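Local coordinates for SusD/RagB family nutrient-binding outer membrane lipoprotein (Bacteroides vulgatus, PDB 4F7A), which probably binds mucin O-glycans at the outer membrane as a SusD-like lipoprotein, at residues S58-D63 / A265-V270; T261-T266 / I281-A286; Q313-I318 / T387-Y392. All coordinates share one frame; numbering follows the deposited sequence.

In the fold
Contact 1 closes a long, mostly helical loop of 201 residues, bringing 58-63, which carries strand 61-62, back to the first turns of helix 265-273. Contact 2 opens at 261-266, overlapping the far arm of contact 1 at Ala-265 and Thr-266, so the two loops overlap rather than nest. It closes a short loop of 14 residues through the end of helix 279-282. Strands 61-62 and 262-263 pair in one small antiparallel sheet, tying the two together. Contact 3 follows in series and joins two loops with 68 residues between them. Its arms reach back: Gln-313 O takes the Tyr-262 hydroxyl, and Thr-387 O takes that of Ser-269.

Contact 1: S58-D63 / A265-V270; sequences SGYFHD and ATIASV
Gly-59 and Thr-266 approach to 5.7 Å between their CA atoms, and Tyr-60 and Ile-267 follow, where the chain leaving helix 54-57 meets the first turn of helix 265-273. In this SusD-like fold the meeting lies just beside a two-stranded antiparallel sheet: 61-62 pairs with 262-263, which leads through Gly-264 into the helix. Gly-59 is the first residue after helix 54-57 to leave helical angles, with a positive phi of 91°, at which a CB would collide with Ser-58 O and point at Thr-266. Ile-267 carries most of the apolar contact. With CG1 anti to the backbone N (chi1 -163°), its CD1 lies 3.8 Å from CD1 of the Tyr-60 ring, while its other branch sits against the backbone, CG2 being 3.7 Å from Tyr-60 O. Outside the contact, Trp-428 of helix 416-431 packs on Ile-267 and takes the Tyr-60 hydroxyl on its carbonyl O; the Thr-266 hydroxyl bonds to Phe-451 N. Between the two segments the polar link is one water. It donates to Gly-59 O and accepts from Thr-266 N, both at 2.8 Å.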
ATOM      1  N   SER A  58      -7.057   6.252  -0.367  1.00 11.89           N
ATOM      2  CA  SER A  58      -6.014   6.502  -1.358  1.00 11.33           C
ATOM      3  C   SER A  58      -6.432   7.361  -2.575  1.00 11.99           C
ATOM      4  O   SER A  58      -5.560   7.907  -3.290  1.00 12.47           O
ATOM      5  CB  SER A  58      -5.487   5.166  -1.888  1.00 11.12           C
ATOM      6  OG  SER A  58      -6.413   4.549  -2.770  1.00 12.34           O
ATOM      7  N   GLY A  59      -7.731   7.428  -2.824  1.00 13.50           N
ATOM      8  CA  GLY A  59      -8.293   8.072  -3.999  1.00 12.78           C
ATOM      9  C   GLY A  59      -8.491   7.174  -5.204  1.00 12.19           C
ATOM     10  O   GLY A  59      -9.049   7.626  -6.210  1.00 12.49           O
ATOM     11  N   TYR A  60      -8.084   5.903  -5.111  1.00 12.93           N
ATOM     12  CA  TYR A  60      -8.170   4.990  -6.250  1.00 11.45           C
ATOM     13  C   TYR A  60      -9.601   4.559  -6.569  1.00 13.00           C
ATOM     14  O   TYR A  60     -10.003   4.533  -7.738  1.00 13.15           O
ATOM     15  CB  TYR A  60      -7.403   3.683  -6.013  1.00 11.93           C
ATOM     16  CG  TYR A  60      -5.903   3.736  -6.036  1.00 11.22           C
ATOM     17  CD1 TYR A  60      -5.194   4.804  -6.605  1.00 11.25           C
ATOM     18  CD2 TYR A  60      -5.177   2.681  -5.514  1.00 11.10           C
ATOM     19  CE1 TYR A  60      -3.787   4.798  -6.626  1.00 12.50           C
ATOM     20  CE2 TYR A  60      -3.793   2.679  -5.519  1.00  8.50           C
ATOM     21  CZ  TYR A  60      -3.102   3.737  -6.073  1.00 11.09           C
ATOM     22  OH  TYR A  60      -1.730   3.653  -6.087  1.00 10.14           O
ATOM     23  N   PHE A  61     -10.328   4.141  -5.537  1.00 13.29           N
ATOM     24  CA  PHE A  61     -11.598   3.414  -5.713  1.00 12.66           C
ATOM     25  C   PHE A  61     -12.724   3.964  -4.862  1.00 13.03           C
ATOM     26  O   PHE A  61     -12.508   4.648  -3.855  1.00 12.23           O
ATOM     27  CB  PHE A  61     -11.436   1.913  -5.412  1.00 12.70           C
ATOM     28  CG  PHE A  61     -10.494   1.201  -6.338  1.00 13.30           C
ATOM     29  CD1 PHE A  61     -10.828   1.010  -7.673  1.00 12.21           C
ATOM     30  CD2 PHE A  61      -9.281   0.699  -5.874  1.00 13.70           C
ATOM     31  CE1 PHE A  61      -9.958   0.360  -8.538  1.00 15.65           C
ATOM     32  CE2 PHE A  61      -8.400   0.031  -6.751  1.00 12.69           C
ATOM     33  CZ  PHE A  61      -8.753  -0.115  -8.086  1.00 14.02           C
ATOM     34  N   HIS A  62     -13.951   3.665  -5.281  1.00 13.05           N
ATOM     35  CA  HIS A  62     -15.136   4.004  -4.486  1.00 14.73           C
ATOM     36  C   HIS A  62     -16.248   3.034  -4.822  1.00 14.77           C
ATOM     37  O   HIS A  62     -16.323   2.521  -5.936  1.00 15.29           O
ATOM     38  CB  HIS A  62     -15.573   5.453  -4.737  1.00 14.16           C
ATOM     39  CG  HIS A  62     -16.321   6.067  -3.595  1.00 15.22           C
ATOM     40  ND1 HIS A  62     -17.600   5.683  -3.257  1.00 14.95           N
ATOM     41  CD2 HIS A  62     -15.971   7.033  -2.710  1.00 16.32           C
ATOM     42  CE1 HIS A  62     -18.011   6.390  -2.216  1.00 20.02           C
ATOM     43  NE2 HIS A  62     -17.038   7.215  -1.861  1.00 15.49           N
ATOM     44  N   ASP A  63     -17.062   2.718  -3.825  1.00 15.43           N
ATOM     45  CA  ASP A  63     -18.244   1.911  -4.015  1.00 14.94           C
ATOM     46  C   ASP A  63     -19.338   2.762  -4.665  1.00 17.00           C
ATOM     47  O   ASP A  63     -19.206   3.979  -4.731  1.00 19.07           O
ATOM     48  CB  ASP A  63     -18.668   1.329  -2.656  1.00 17.04           C
ATOM     49  CG  ASP A  63     -19.357  -0.024  -2.785  1.00 18.54           C
ATOM     50  OD1 ASP A  63     -20.351  -0.089  -3.526  1.00 19.96           O
ATOM     51  OD2 ASP A  63     -18.908  -1.012  -2.159  1.00 19.69           O
ATOM     52  N   ALA A 265     -12.578  10.033  -8.016  1.00 11.40           N
ATOM     53  CA  ALA A 265     -12.452  11.360  -8.650  1.00 12.17           C
ATOM     54  C   ALA A 265     -11.012  11.871  -8.838  1.00  9.53           C
ATOM     55  O   ALA A 265     -10.707  12.490  -9.864  1.00 10.55           O
ATOM     56  CB  ALA A 265     -13.284  12.422  -7.875  1.00  9.34           C
ATOM     57  N   THR A 266     -10.119  11.620  -7.891  1.00 10.47           N
ATOM     58  CA  THR A 266      -8.756  12.135  -8.008  1.00  9.94           C
ATOM     59  C   THR A 266      -7.993  11.429  -9.108  1.00 10.51           C
ATOM     60  O   THR A 266      -7.331  12.080  -9.870  1.00 11.17           O
ATOM     61  CB  THR A 266      -7.925  12.091  -6.683  1.00 10.76           C
ATOM     62  OG1 THR A 266      -8.657  12.733  -5.616  1.00 12.15           O
ATOM     63  CG2 THR A 266      -6.610  12.829  -6.866  1.00 12.01           C
ATOM     64  N   ILE A 267      -8.110  10.107  -9.203  1.00 10.42           N
ATOM     65  CA  ILE A 267      -7.409   9.372 -10.249  1.00  9.37           C
ATOM     66  C   ILE A 267      -8.018   9.696 -11.628  1.00 10.12           C
ATOM     67  O   ILE A 267      -7.277   9.787 -12.609  1.00 11.76           O
ATOM     68  CB  ILE A 267      -7.272   7.861  -9.916  1.00  8.87           C
ATOM     69  CG1 ILE A 267      -6.182   7.222 -10.804  1.00 12.13           C
ATOM     70  CG2 ILE A 267      -8.611   7.093 -10.042  1.00 11.68           C
ATOM     71  CD1 ILE A 267      -5.660   5.851 -10.268  1.00 12.18           C
ATOM     72  N   ALA A 268      -9.322   9.996 -11.708  1.00 11.24           N
ATOM     73  CA  ALA A 268      -9.913  10.483 -12.978  1.00 12.23           C
ATOM     74  C   ALA A 268      -9.336  11.860 -13.357  1.00 12.14           C
ATOM     75  O   ALA A 268      -8.967  12.079 -14.493  1.00 12.90           O
ATOM     76  CB  ALA A 268     -11.418  10.558 -12.901  1.00 11.49           C
ATOM     77  N   SER A 269      -9.218  12.757 -12.384  1.00 10.08           N
ATOM     78  CA  SER A 269      -8.607  14.066 -12.617  1.00 12.83           C
ATOM     79  C   SER A 269      -7.182  13.959 -13.174  1.00 13.15           C
ATOM     80  O   SER A 269      -6.850  14.606 -14.167  1.00 12.37           O
ATOM     81  CB  SER A 269      -8.592  14.895 -11.331  1.00 12.92           C
ATOM     82  OG  SER A 269      -7.830  16.065 -11.517  1.00 11.24           O
ATOM     83  N   VAL A 270      -6.362  13.136 -12.513  1.00 12.73           N
ATOM     84  CA  VAL A 270      -4.979  12.962 -12.883  1.00 13.85           C
ATOM     85  C   VAL A 270      -4.826  12.270 -14.242  1.00 12.19           C
ATOM     86  O   VAL A 270      -4.135  12.766 -15.120  1.00 11.35           O
ATOM     87  CB  VAL A 270      -4.187  12.211 -11.754  1.00 13.05           C
ATOM     88  CG1 VAL A 270      -2.823  11.810 -12.230  1.00 10.77           C
ATOM     89  CG2 VAL A 270      -4.117  13.081 -10.494  1.00 13.49           C
TER
HETATM   90  O   HOH W   1     -10.388  10.048  -5.604  1.00 14.49           O

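Contact 2: T261-T266 / I281-A286; sequences TYMGAT and IYYNPA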
ATOM      1  N   THR A 261     -16.383  -1.683  -7.445  1.00 16.92           N
ATOM      2  CA  THR A 261     -15.073  -1.033  -7.582  1.00 13.41           C
ATOM      3  C   THR A 261     -15.061   0.016  -8.694  1.00 14.95           C
ATOM      4  O   THR A 261     -14.724  -0.282  -9.835  1.00 15.17           O
ATOM      5  CB  THR A 261     -13.992  -2.093  -7.861  1.00 15.81           C
ATOM      6  OG1 THR A 261     -14.381  -2.859  -9.003  1.00 16.59           O
ATOM      7  CG2 THR A 261     -13.817  -3.017  -6.642  1.00 10.48           C
ATOM      8  N   TYR A 262     -15.460   1.238  -8.352  1.00 12.01           N
ATOM      9  CA  TYR A 262     -15.480   2.349  -9.291  1.00 12.43           C
ATOM     10  C   TYR A 262     -14.227   3.188  -9.149  1.00 11.13           C
ATOM     11  O   TYR A 262     -13.576   3.194  -8.100  1.00 11.49           O
ATOM     12  CB  TYR A 262     -16.722   3.248  -9.075  1.00 12.46           C
ATOM     13  CG  TYR A 262     -17.986   2.620  -9.573  1.00 11.09           C
ATOM     14  CD1 TYR A 262     -18.595   1.571  -8.871  1.00 14.44           C
ATOM     15  CD2 TYR A 262     -18.553   3.020 -10.781  1.00 14.97           C
ATOM     16  CE1 TYR A 262     -19.759   0.991  -9.328  1.00 15.42           C
ATOM     17  CE2 TYR A 262     -19.710   2.421 -11.250  1.00 13.55           C
ATOM     18  CZ  TYR A 262     -20.301   1.402 -10.526  1.00 12.56           C
ATOM     19  OH  TYR A 262     -21.465   0.794 -10.995  1.00 18.13           O
HETATM   20  N   MSE A 263     -13.919   3.892 -10.224  1.00 12.57           N
HETATM   21  CA  MSE A 263     -12.857   4.877 -10.291  1.00 11.73           C
HETATM   22  C   MSE A 263     -13.088   6.038  -9.317  1.00 12.16           C
HETATM   23  O   MSE A 263     -14.199   6.529  -9.198  1.00 13.66           O
HETATM   24  CB  MSE A 263     -12.834   5.440 -11.716  1.00 11.74           C
HETATM   25  CG  MSE A 263     -11.599   6.232 -12.063  1.00 12.96           C
HETATM   26 SE   MSE A 263     -11.738   6.882 -13.865  0.75  8.00          SE
HETATM   27  CE  MSE A 263      -9.849   7.078 -14.256  1.00 12.50           C
ATOM     28  N   GLY A 264     -12.039   6.481  -8.620  1.00 10.48           N
ATOM     29  CA  GLY A 264     -12.162   7.652  -7.743  1.00 11.54           C
ATOM     30  C   GLY A 264     -11.960   8.959  -8.500  1.00 13.04           C
ATOM     31  O   GLY A 264     -11.274   9.001  -9.531  1.00 12.02           O
ATOM     32  N   ALA A 265     -12.578  10.033  -8.016  1.00 11.40           N
ATOM     33  CA  ALA A 265     -12.452  11.360  -8.650  1.00 12.17           C
ATOM     34  C   ALA A 265     -11.012  11.871  -8.838  1.00  9.53           C
ATOM     35  O   ALA A 265     -10.707  12.490  -9.864  1.00 10.55           O
ATOM     36  CB  ALA A 265     -13.284  12.422  -7.875  1.00  9.34           C
ATOM     37  N   THR A 266     -10.119  11.620  -7.891  1.00 10.47           N
ATOM     38  CA  THR A 266      -8.756  12.135  -8.008  1.00  9.94           C
ATOM     39  C   THR A 266      -7.993  11.429  -9.108  1.00 10.51           C
ATOM     40  O   THR A 266      -7.331  12.080  -9.870  1.00 11.17           O
ATOM     41  CB  THR A 266      -7.925  12.091  -6.683  1.00 10.76           C
ATOM     42  OG1 THR A 266      -8.657  12.733  -5.616  1.00 12.15           O
ATOM     43  CG2 THR A 266      -6.610  12.829  -6.866  1.00 12.01           C
ATOM     44  N   ILE A 281      -6.324   1.090 -19.354  1.00 11.50           N
ATOM     45  CA  ILE A 281      -5.816  -0.166 -18.789  1.00 12.54           C
ATOM     46  C   ILE A 281      -6.351  -0.375 -17.374  1.00 13.65           C
ATOM     47  O   ILE A 281      -6.818  -1.464 -17.011  1.00 12.09           O
ATOM     48  CB  ILE A 281      -4.280  -0.203 -18.782  1.00 12.22           C
ATOM     49  CG1 ILE A 281      -3.733  -0.072 -20.211  1.00 16.11           C
ATOM     50  CG2 ILE A 281      -3.775  -1.533 -18.134  1.00  8.52           C
ATOM     51  CD1 ILE A 281      -2.154   0.144 -20.264  1.00 14.19           C
ATOM     52  N   TYR A 282      -6.340   0.699 -16.601  1.00 13.68           N
ATOM     53  CA  TYR A 282      -6.860   0.667 -15.244  1.00 13.82           C
ATOM     54  C   TYR A 282      -8.400   0.631 -15.160  1.00 11.76           C
ATOM     55  O   TYR A 282      -8.948  -0.093 -14.331  1.00 10.92           O
ATOM     56  CB  TYR A 282      -6.377   1.889 -14.481  1.00 12.04           C
ATOM     57  CG  TYR A 282      -4.892   1.969 -14.106  1.00 11.55           C
ATOM     58  CD1 TYR A 282      -3.923   1.170 -14.708  1.00  9.32           C
ATOM     59  CD2 TYR A 282      -4.455   2.942 -13.208  1.00 10.99           C
ATOM     60  CE1 TYR A 282      -2.581   1.270 -14.361  1.00 12.68           C
ATOM     61  CE2 TYR A 282      -3.117   3.068 -12.884  1.00  9.97           C
ATOM     62  CZ  TYR A 282      -2.180   2.212 -13.441  1.00 12.45           C
ATOM     63  OH  TYR A 282      -0.849   2.325 -13.112  1.00 11.37           O
ATOM     64  N   TYR A 283      -9.061   1.452 -15.964  1.00 11.35           N
ATOM     65  CA  TYR A 283     -10.504   1.659 -15.875  1.00 13.26           C
ATOM     66  C   TYR A 283     -11.165   1.610 -17.252  1.00 14.51           C
ATOM     67  O   TYR A 283     -10.495   1.580 -18.292  1.00 15.29           O
ATOM     68  CB  TYR A 283     -10.815   2.998 -15.203  1.00 14.17           C
ATOM     69  CG  TYR A 283     -10.266   3.110 -13.783  1.00 11.97           C
ATOM     70  CD1 TYR A 283     -10.971   2.608 -12.698  1.00 10.37           C
ATOM     71  CD2 TYR A 283      -9.050   3.721 -13.541  1.00 11.86           C
ATOM     72  CE1 TYR A 283     -10.447   2.690 -11.398  1.00 13.66           C
ATOM     73  CE2 TYR A 283      -8.539   3.843 -12.240  1.00 12.30           C
ATOM     74  CZ  TYR A 283      -9.235   3.332 -11.185  1.00 13.47           C
ATOM     75  OH  TYR A 283      -8.718   3.463  -9.906  1.00 12.22           O
ATOM     76  N   ASN A 284     -12.489   1.605 -17.236  1.00 13.59           N
ATOM     77  CA  ASN A 284     -13.312   1.662 -18.445  1.00 14.06           C
ATOM     78  C   ASN A 284     -14.029   3.012 -18.484  1.00 16.99           C
ATOM     79  O   ASN A 284     -14.283   3.605 -17.429  1.00 16.16           O
ATOM     80  CB  ASN A 284     -14.376   0.563 -18.425  1.00 14.22           C
ATOM     81  CG  ASN A 284     -13.800  -0.849 -18.598  1.00 19.44           C
ATOM     82  OD1 ASN A 284     -12.670  -1.021 -19.049  1.00 20.90           O
ATOM     83  ND2 ASN A 284     -14.590  -1.865 -18.225  1.00 18.14           N
ATOM     84  N   PRO A 285     -14.394   3.486 -19.688  1.00 14.69           N
ATOM     85  CA  PRO A 285     -15.203   4.689 -19.748  1.00 16.21           C
ATOM     86  C   PRO A 285     -16.521   4.535 -19.011  1.00 14.70           C
ATOM     87  O   PRO A 285     -17.047   3.428 -18.883  1.00 15.21           O
ATOM     88  CB  PRO A 285     -15.463   4.874 -21.249  1.00 17.60           C
ATOM     89  CG  PRO A 285     -14.361   4.104 -21.938  1.00 22.37           C
ATOM     90  CD  PRO A 285     -14.055   2.959 -21.025  1.00 18.16           C
ATOM     91  N   ALA A 286     -17.053   5.654 -18.538  1.00 14.98           N
ATOM     92  CA  ALA A 286     -18.349   5.693 -17.893  1.00 14.04           C
ATOM     93  C   ALA A 286     -19.463   5.162 -18.805  1.00 15.36           C
ATOM     94  O   ALA A 286     -19.350   5.246 -20.041  1.00 16.22           O
ATOM     95  CB  ALA A 286     -18.665   7.150 -17.480  1.00 14.73           C
TER
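Met-263, a selenomethionine here, lies across one face of the Tyr-283 ring, and this pair makes nearly the whole contact. CG sits almost exactly over the ring centre, 3.6 Å from the centroid and only 3° off the normal, a textbook CH-pi approach. Because CG is anti to the backbone N (chi1 -166°) and the chain stays extended beyond it, the side chain runs along the face: CB lies 3.5 Å from Tyr-283 CD1, and CE is 3.5 Å from CD2, across the same face. Even the backbone joins in, with Met-263 CA 3.4 Å from Tyr-283 CE1. The ring is held at its polar end by Trp-432 NE1, which bonds to the hydroxyl, and Ile-267 also packs on it. Away from this pair the fit is loose. Tyr-262 touches only with its carbonyl carbon, 4.4 Å from Tyr-283 CE1; its CB points away from 281-286, and its hydroxyl bonds to Gln-313 O. Asn-284 and Pro-285, next along the chain, are partly open to solvent. With SE 4.4 Å from the Tyr-283 centroid and 25° off the normal, the arrangement is a Met-aromatic contact.

Contact 3: Q313-I318 / T387-Y392; sequences QSYSFI and TDYINY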
ATOM      1  N   GLN A 313     -23.547   5.056  -9.940  1.00 17.55           N
ATOM      2  CA  GLN A 313     -23.533   3.716 -10.513  1.00 17.88           C
ATOM      3  C   GLN A 313     -23.144   3.642 -12.002  1.00 17.31           C
ATOM      4  O   GLN A 313     -22.744   2.577 -12.485  1.00 16.85           O
ATOM      5  CB  GLN A 313     -24.924   3.125 -10.244  1.00 22.13           C
ATOM      6  CG  GLN A 313     -25.412   2.010 -11.055  1.00 34.31           C
ATOM      7  CD  GLN A 313     -26.865   1.775 -10.694  1.00 44.14           C
ATOM      8  OE1 GLN A 313     -27.777   2.167 -11.428  1.00 48.44           O
ATOM      9  NE2 GLN A 313     -27.082   1.246  -9.505  1.00 35.02           N
ATOM     10  N   SER A 314     -23.249   4.753 -12.727  1.00 16.34           N
ATOM     11  CA  SER A 314     -22.828   4.802 -14.136  1.00 17.69           C
ATOM     12  C   SER A 314     -21.497   5.516 -14.386  1.00 14.42           C
ATOM     13  O   SER A 314     -21.126   5.772 -15.538  1.00 15.71           O
ATOM     14  CB  SER A 314     -23.949   5.410 -14.978  1.00 19.51           C
ATOM     15  OG  SER A 314     -25.090   4.579 -14.847  1.00 25.47           O
ATOM     16  N   TYR A 315     -20.767   5.806 -13.310  1.00 14.64           N
ATOM     17  CA  TYR A 315     -19.377   6.300 -13.417  1.00 14.29           C
ATOM     18  C   TYR A 315     -18.419   5.192 -13.867  1.00 14.76           C
ATOM     19  O   TYR A 315     -18.822   4.029 -14.062  1.00 14.68           O
ATOM     20  CB  TYR A 315     -18.936   6.962 -12.097  1.00 12.19           C
ATOM     21  CG  TYR A 315     -19.326   8.429 -11.981  1.00 11.35           C
ATOM     22  CD1 TYR A 315     -20.526   8.921 -12.509  1.00 14.73           C
ATOM     23  CD2 TYR A 315     -18.496   9.330 -11.332  1.00 13.38           C
ATOM     24  CE1 TYR A 315     -20.878  10.276 -12.392  1.00 14.16           C
ATOM     25  CE2 TYR A 315     -18.840  10.647 -11.191  1.00 13.11           C
ATOM     26  CZ  TYR A 315     -20.008  11.139 -11.737  1.00 14.77           C
ATOM     27  OH  TYR A 315     -20.303  12.482 -11.600  1.00 16.12           O
ATOM     28  N   SER A 316     -17.158   5.549 -14.083  1.00 14.23           N
ATOM     29  CA  SER A 316     -16.186   4.596 -14.613  1.00 14.10           C
ATOM     30  C   SER A 316     -15.905   3.456 -13.629  1.00 14.82           C
ATOM     31  O   SER A 316     -15.730   3.683 -12.438  1.00 14.29           O
ATOM     32  CB  SER A 316     -14.876   5.280 -14.971  1.00 13.43           C
ATOM     33  OG  SER A 316     -15.019   6.088 -16.122  1.00 13.14           O
ATOM     34  N   PHE A 317     -15.860   2.239 -14.174  1.00 12.05           N
ATOM     35  CA  PHE A 317     -15.626   1.043 -13.407  1.00 13.36           C
ATOM     36  C   PHE A 317     -14.220   0.573 -13.693  1.00 12.09           C
ATOM     37  O   PHE A 317     -13.655   0.918 -14.722  1.00 13.18           O
ATOM     38  CB  PHE A 317     -16.635  -0.049 -13.825  1.00 13.85           C
ATOM     39  CG  PHE A 317     -16.820  -1.124 -12.788  1.00 12.50           C
ATOM     40  CD1 PHE A 317     -17.473  -0.841 -11.618  1.00 14.52           C
ATOM     41  CD2 PHE A 317     -16.340  -2.413 -12.989  1.00 17.09           C
ATOM     42  CE1 PHE A 317     -17.652  -1.813 -10.637  1.00 18.29           C
ATOM     43  CE2 PHE A 317     -16.532  -3.397 -12.014  1.00 15.46           C
ATOM     44  CZ  PHE A 317     -17.184  -3.091 -10.840  1.00 16.18           C
ATOM     45  N   ILE A 318     -13.671  -0.229 -12.787  1.00 10.51           N
ATOM     46  CA  ILE A 318     -12.411  -0.891 -13.010  1.00 10.51           C
ATOM     47  C   ILE A 318     -12.458  -1.716 -14.287  1.00 11.87           C
ATOM     48  O   ILE A 318     -13.506  -2.224 -14.682  1.00 13.39           O
ATOM     49  CB  ILE A 318     -12.004  -1.788 -11.806  1.00 11.93           C
ATOM     50  CG1 ILE A 318     -10.493  -1.985 -11.760  1.00 13.44           C
ATOM     51  CG2 ILE A 318     -12.772  -3.151 -11.820  1.00 10.36           C
ATOM     52  CD1 ILE A 318      -9.991  -2.688 -10.459  1.00  9.40           C
ATOM     53  N   THR A 387      -7.548  17.468 -14.532  1.00 12.50           N
ATOM     54  CA  THR A 387      -8.795  18.111 -14.848  1.00 11.38           C
ATOM     55  C   THR A 387      -9.700  18.248 -13.626  1.00 11.01           C
ATOM     56  O   THR A 387      -9.551  17.543 -12.627  1.00 11.84           O
ATOM     57  CB  THR A 387      -9.520  17.341 -15.983  1.00 10.75           C
ATOM     58  OG1 THR A 387      -9.602  15.952 -15.639  1.00 12.51           O
ATOM     59  CG2 THR A 387      -8.760  17.493 -17.319  1.00 14.43           C
ATOM     60  N   ASP A 388     -10.635  19.185 -13.722  1.00 12.50           N
ATOM     61  CA  ASP A 388     -11.585  19.466 -12.669  1.00 13.04           C
ATOM     62  C   ASP A 388     -12.589  18.330 -12.553  1.00 15.34           C
ATOM     63  O   ASP A 388     -12.835  17.579 -13.519  1.00 13.93           O
ATOM     64  CB  ASP A 388     -12.336  20.762 -12.983  1.00 17.46           C
ATOM     65  CG  ASP A 388     -11.428  21.969 -13.009  1.00 19.04           C
ATOM     66  OD1 ASP A 388     -10.351  21.973 -12.337  1.00 13.76           O
ATOM     67  OD2 ASP A 388     -11.801  22.937 -13.683  1.00 18.40           O
ATOM     68  N   TYR A 389     -13.145  18.185 -11.364  1.00 12.64           N
ATOM     69  CA  TYR A 389     -14.247  17.248 -11.143  1.00 13.14           C
ATOM     70  C   TYR A 389     -15.552  18.009 -11.377  1.00 13.41           C
ATOM     71  O   TYR A 389     -15.769  19.089 -10.801  1.00 15.22           O
ATOM     72  CB  TYR A 389     -14.230  16.630  -9.749  1.00 13.54           C
ATOM     73  CG  TYR A 389     -15.471  15.816  -9.560  1.00 15.75           C
ATOM     74  CD1 TYR A 389     -15.614  14.591 -10.200  1.00 12.64           C
ATOM     75  CD2 TYR A 389     -16.556  16.328  -8.871  1.00 13.73           C
ATOM     76  CE1 TYR A 389     -16.777  13.878 -10.104  1.00 10.08           C
ATOM     77  CE2 TYR A 389     -17.746  15.626  -8.779  1.00 18.87           C
ATOM     78  CZ  TYR A 389     -17.845  14.393  -9.389  1.00 15.91           C
ATOM     79  OH  TYR A 389     -19.010  13.685  -9.315  1.00 14.76           O
ATOM     80  N   ILE A 390     -16.407  17.449 -12.243  1.00 12.91           N
ATOM     81  CA  ILE A 390     -17.728  17.986 -12.526  1.00 13.86           C
ATOM     82  C   ILE A 390     -18.745  16.925 -12.120  1.00 15.40           C
ATOM     83  O   ILE A 390     -18.644  15.761 -12.543  1.00 13.73           O
ATOM     84  CB  ILE A 390     -17.922  18.296 -14.008  1.00 14.93           C
ATOM     85  CG1 ILE A 390     -16.815  19.211 -14.540  1.00 21.98           C
ATOM     86  CG2 ILE A 390     -19.342  18.928 -14.234  1.00 17.46           C
ATOM     87  CD1 ILE A 390     -16.764  20.546 -13.866  1.00 23.16           C
ATOM     88  N   ASN A 391     -19.725  17.307 -11.304  1.00 15.00           N
ATOM     89  CA  ASN A 391     -20.683  16.341 -10.799  1.00 14.94           C
ATOM     90  C   ASN A 391     -21.839  16.099 -11.814  1.00 17.20           C
ATOM     91  O   ASN A 391     -22.891  16.743 -11.758  1.00 18.86           O
ATOM     92  CB  ASN A 391     -21.215  16.781  -9.436  1.00 14.98           C
ATOM     93  CG  ASN A 391     -21.885  15.651  -8.697  1.00 14.58           C
ATOM     94  OD1 ASN A 391     -21.235  14.699  -8.325  1.00 15.51           O
ATOM     95  ND2 ASN A 391     -23.182  15.757  -8.482  1.00 13.54           N
ATOM     96  N   TYR A 392     -21.628  15.162 -12.735  1.00 16.56           N
ATOM     97  CA  TYR A 392     -22.632  14.857 -13.763  1.00 17.53           C
ATOM     98  C   TYR A 392     -23.761  14.008 -13.204  1.00 20.22           C
ATOM     99  O   TYR A 392     -24.864  13.988 -13.759  1.00 21.28           O
ATOM    100  CB  TYR A 392     -21.979  14.195 -14.974  1.00 17.49           C
ATOM    101  CG  TYR A 392     -21.098  15.149 -15.759  1.00 15.89           C
ATOM    102  CD1 TYR A 392     -21.625  16.303 -16.327  1.00 22.13           C
ATOM    103  CD2 TYR A 392     -19.744  14.912 -15.908  1.00 20.85           C
ATOM    104  CE1 TYR A 392     -20.832  17.188 -17.056  1.00 22.52           C
ATOM    105  CE2 TYR A 392     -18.940  15.791 -16.623  1.00 18.12           C
ATOM    106  CZ  TYR A 392     -19.486  16.919 -17.187  1.00 26.26           C
ATOM    107  OH  TYR A 392     -18.688  17.763 -17.895  1.00 24.55           O
TER
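Tyr-315 reaches from its loop to Tyr-389 with its hydroxyl, and a short relay of hydrogen bonds joins two irregular stretches of the SusD-like fold. Segment 387-392 makes an inverse gamma turn centred on Asn-391, closed by a weak backbone bond from Tyr-392 N to Ile-390 O. Tyr-315 OH is used both ways. It donates to Tyr-389 OH at 2.9 Å, and it accepts from Tyr-392 N at 3.2 Å, a weak bond since the angle at the hydrogen is only 127°. The amide of Tyr-392 is thus divided between the turn and the tyrosine. Tyr-389 OH, having accepted from Tyr-315, donates in turn to Asn-391 OD1 at 2.6 Å, coming in tilted 21° from the carbonyl plane. The Asn-391 oxygen is gripped twice, as it also bonds to the hydroxyl of Tyr-312; the backbone N of Asn-391 bonds to Asp-399 OD1. Tyr-389 gets its hydroxyl there with CG anti to the backbone N (chi1 173°), and Pro-299 and Ala-265 pack on its side chain. A phenylalanine in place of Tyr-389 would probably leave the proton of Tyr-315 OH without its acceptor and Asn-391 OD1 with one donor fewer, so the relay between the loops is likely to break. Apolar contact adds little: the two tyrosine side chains cross at about a right angle and meet along ring edges, each with a carbon of the other in its plane. Here Tyr-315 CE2 lies 4.0 Å from Tyr-389 CE1.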